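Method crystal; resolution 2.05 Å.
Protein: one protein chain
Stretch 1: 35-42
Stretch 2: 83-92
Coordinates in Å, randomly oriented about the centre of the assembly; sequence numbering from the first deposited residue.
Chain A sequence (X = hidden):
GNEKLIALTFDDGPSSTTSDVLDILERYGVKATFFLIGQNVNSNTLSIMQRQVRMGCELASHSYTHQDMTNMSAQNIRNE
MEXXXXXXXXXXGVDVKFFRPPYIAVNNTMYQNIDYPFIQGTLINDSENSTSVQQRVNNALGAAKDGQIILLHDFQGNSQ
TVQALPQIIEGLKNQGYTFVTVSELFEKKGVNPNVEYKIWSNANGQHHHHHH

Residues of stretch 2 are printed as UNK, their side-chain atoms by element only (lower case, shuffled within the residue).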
# COMPACT_ATOMS: atom_id res chain seq x y z
N PHE A 35 2.63 -0.89 1.93
CA PHE A 35 3.47 0.27 2.21
C PHE A 35 3.86 0.20 3.68
O PHE A 35 3.03 0.43 4.57
CB PHE A 35 2.73 1.55 1.86
CG PHE A 35 2.52 1.75 0.38
CD1 PHE A 35 1.52 1.06 -0.29
CD2 PHE A 35 3.34 2.61 -0.34
CE1 PHE A 35 1.33 1.23 -1.67
CE2 PHE A 35 3.16 2.79 -1.72
CZ PHE A 35 2.15 2.09 -2.39
N LEU A 36 5.12 -0.12 3.93
CA LEU A 36 5.56 -0.45 5.28
C LEU A 36 6.12 0.78 5.98
O LEU A 36 6.74 1.65 5.37
CB LEU A 36 6.62 -1.55 5.26
CG LEU A 36 6.33 -2.84 4.47
CD1 LEU A 36 7.52 -3.78 4.57
CD2 LEU A 36 5.07 -3.52 4.96
N ILE A 37 5.90 0.82 7.29
CA ILE A 37 6.56 1.76 8.18
C ILE A 37 7.92 1.18 8.55
O ILE A 37 8.00 0.06 9.06
CB ILE A 37 5.70 2.03 9.42
CG1 ILE A 37 4.35 2.63 9.00
CG2 ILE A 37 6.44 2.93 10.41
CD1 ILE A 37 3.36 2.85 10.14
N GLY A 38 8.98 1.93 8.28
CA GLY A 38 10.33 1.40 8.46
C GLY A 38 10.61 0.89 9.86
O GLY A 38 11.27 -0.14 10.03
N GLN A 39 10.14 1.60 10.89
CA GLN A 39 10.43 1.14 12.24
C GLN A 39 9.65 -0.13 12.60
O GLN A 39 9.97 -0.76 13.61
CB GLN A 39 10.17 2.25 13.28
CG GLN A 39 8.72 2.62 13.49
CD GLN A 39 8.56 3.90 14.30
OE1 GLN A 39 9.54 4.52 14.72
NE2 GLN A 39 7.32 4.32 14.51
N ASN A 40 8.67 -0.53 11.80
CA ASN A 40 8.01 -1.81 11.97
C ASN A 40 8.75 -2.95 11.28
O ASN A 40 8.29 -4.10 11.36
CB ASN A 40 6.56 -1.76 11.45
CG ASN A 40 5.65 -0.89 12.32
OD1 ASN A 40 6.03 -0.45 13.40
ND2 ASN A 40 4.43 -0.66 11.84
N VAL A 41 9.86 -2.68 10.59
CA VAL A 41 10.68 -3.71 9.96
C VAL A 41 11.74 -4.13 10.97
O VAL A 41 12.72 -3.42 11.19
CB VAL A 41 11.31 -3.22 8.65
CG1 VAL A 41 12.29 -4.25 8.10
CG2 VAL A 41 10.25 -2.89 7.62
N ASN A 42 11.54 -5.29 11.59
CA ASN A 42 12.44 -5.75 12.65
C ASN A 42 12.31 -7.27 12.78
O ASN A 42 11.58 -7.92 12.03
CB ASN A 42 12.12 -5.04 13.97
CG ASN A 42 10.66 -5.15 14.33
OD1 ASN A 42 10.16 -6.25 14.56
ND2 ASN A 42 9.96 -4.02 14.35
N UNK A 83 16.51 5.04 5.09
CA UNK A 83 16.48 4.01 6.12
C UNK A 83 15.35 3.02 5.89
O UNK A 83 15.49 1.84 6.21
c UNK A 83 16.34 4.65 7.50
c UNK A 83 16.80 8.40 10.24
n UNK A 83 19.55 6.40 7.93
c UNK A 83 17.49 5.52 7.85
c UNK A 83 18.78 7.18 8.75
c UNK A 83 16.46 7.28 9.48
c UNK A 83 19.11 8.31 9.51
c UNK A 83 18.11 8.90 10.24
c UNK A 83 17.47 6.65 8.72
c UNK A 83 18.77 5.41 7.39
N UNK A 84 14.21 3.47 5.34
CA UNK A 84 13.11 2.54 5.09
C UNK A 84 13.45 1.60 3.95
O UNK A 84 13.23 0.38 4.05
o UNK A 84 11.48 4.10 5.96
c UNK A 84 11.82 3.31 4.81
c UNK A 84 10.67 2.34 4.49
N UNK A 85 13.96 2.14 2.84
CA UNK A 85 14.32 1.31 1.70
C UNK A 85 15.43 0.32 2.05
O UNK A 85 15.38 -0.84 1.66
c UNK A 85 14.75 2.18 0.52
o UNK A 85 13.64 2.87 -0.01
N UNK A 86 16.45 0.78 2.78
CA UNK A 86 17.55 -0.14 3.10
C UNK A 86 17.13 -1.18 4.13
O UNK A 86 17.60 -2.32 4.08
o UNK A 86 18.50 1.48 4.64
c UNK A 86 18.78 0.64 3.54
N UNK A 87 16.23 -0.83 5.06
CA UNK A 87 15.69 -1.85 5.97
C UNK A 87 14.95 -2.95 5.21
O UNK A 87 15.09 -4.14 5.52
c UNK A 87 14.75 -1.20 7.00
N UNK A 88 14.17 -2.58 4.20
CA UNK A 88 13.43 -3.57 3.42
C UNK A 88 14.37 -4.37 2.52
O UNK A 88 14.23 -5.59 2.39
c UNK A 88 12.32 -2.87 2.61
c UNK A 88 10.29 -1.36 2.89
c UNK A 88 11.72 -3.84 1.61
c UNK A 88 11.26 -2.31 3.56
N UNK A 89 15.35 -3.70 1.91
CA UNK A 89 16.31 -4.40 1.05
C UNK A 89 17.18 -5.35 1.85
O UNK A 89 17.38 -6.51 1.47
c UNK A 89 17.17 -3.39 0.30
c UNK A 89 17.59 -4.88 -1.69
c UNK A 89 18.23 -4.03 -0.60
n UNK A 89 18.02 -6.22 -3.76
c UNK A 89 18.63 -5.35 -2.70
N UNK A 90 17.70 -4.88 2.99
CA UNK A 90 18.62 -5.69 3.78
C UNK A 90 17.93 -6.79 4.57
O UNK A 90 18.60 -7.73 5.01
c UNK A 90 19.41 -4.81 4.75
c UNK A 90 20.38 -3.92 4.04
n UNK A 90 20.85 -2.90 4.74
o UNK A 90 20.71 -4.14 2.88
N UNK A 91 16.61 -6.69 4.78
CA UNK A 91 15.91 -7.73 5.52
C UNK A 91 15.45 -8.86 4.60
O UNK A 91 15.73 -10.03 4.88
o UNK A 91 13.74 -6.57 5.43
c UNK A 91 14.71 -7.16 6.29
N UNK A 92 14.76 -8.54 3.51
CA UNK A 92 14.17 -9.59 2.68
C UNK A 92 14.48 -9.39 1.20
O UNK A 92 13.88 -10.05 0.35
c UNK A 92 12.36 -9.97 4.39
c UNK A 92 11.94 -8.41 2.44
c UNK A 92 12.65 -9.69 2.91

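Position 83 carries ten side-chain atoms, nine carbons and one nitrogen: one carbon, then fused five- and six-membered rings that hold the nitrogen. This is Trp-83. Its CA-to-CB bond points sideways and the end of the ring system leads away; the nearest approach is CB of Trp-83 to CA of Gly-38, 6.9 Å. The ring system is exposed and directed away from stretch 1, so its bulk does not intrude on the contact.

Position 84 has three side-chain atoms, two carbons and one oxygen: a first carbon bearing the oxygen and the other carbon. The oxygen lies by Gly-38 and the end carbon by Leu-36. This is Thr-84. Here the backbones come closest, with the CA atoms of Gly-38 and Thr-84 4.5 Å apart. OG1 of Thr-84 lies 3.9 Å from CA of Gly-38, and CG2 of Thr-84 sits 4.1 Å from O of Leu-36. A compact side chain suits so narrow a gap, and the buried hydroxyl is satisfied by a hydrogen bond elsewhere in the structure. The glycine matters too: an ideal CB on Gly-38 would stand 2.7 Å from OG1 of Thr-84, a clash.

Position 85 shows one carbon followed by one oxygen, out of reach of stretch 1: Ser-85. Its hydroxyl suits the place because a hydrogen bond elsewhere in the structure satisfies it.

Position 86 has the same two atoms and is Ser-86. With chi1 at 56° (p), it too stays out of reach, and its hydroxyl is hydrogen-bonded to a residue just outside the stretches.

Position 87 has a single side-chain carbon, pointing toward stretch 1 and packed against Val-41, and so is Ala-87. The methyl lets Val-41 settle close to the helix backbone: CG1 of Val-41 is 4.1 Å from CB of Ala-87 and 3.8 Å from its O.

Position 88 has four carbons, forked at the first, with one arm two carbons long that touches Leu-36 and Val-41: Ile-88. Its CA-to-CB bond points sideways, but the end of the side chain comes nearer. CD1 of Ile-88 reaches to 4.0 Å from CD1 of Leu-36, while CG1 of Ile-88 lies 4.2 Å from CG2 of Val-41, so one buried aliphatic arm serves two apolar partners.

Position 89 is a row of four carbons ending in nitrogen, Lys-89. Exposed and out of reach, it keeps its charged end away from the apolar contact.

Position 90 has two carbons, the second carrying one oxygen and one nitrogen. This is Asn-90, out of reach, its exposed amide free to meet solvent.

Position 91 again has one carbon and one oxygen, the oxygen beside Val-41: Ser-91. Its OG donates a hydrogen bond to O of Ala-87, 2.8 Å away, one turn back, which satisfies the hydroxyl where it packs 3.8 Å from CG1 of Val-41.

Position 92 has three carbons, the first carrying the other two: Val-92. Partly exposed and out of reach, it meets no demand from this contact on its type.

The contact works by packing alone. Thr-84, then Ala-87 and Ile-88, then Ser-91 lie at intervals of three or four residues, about one helical turn, and so share a face. They meet Leu-36, Gly-38 and Val-41, burying 268 Å² without a hydrogen bond across. Gly-38 permits the close approach, and Val-41, with the largest covered area, anchors the fit.

Stretch 2 83-92: WTSSAIKNSV
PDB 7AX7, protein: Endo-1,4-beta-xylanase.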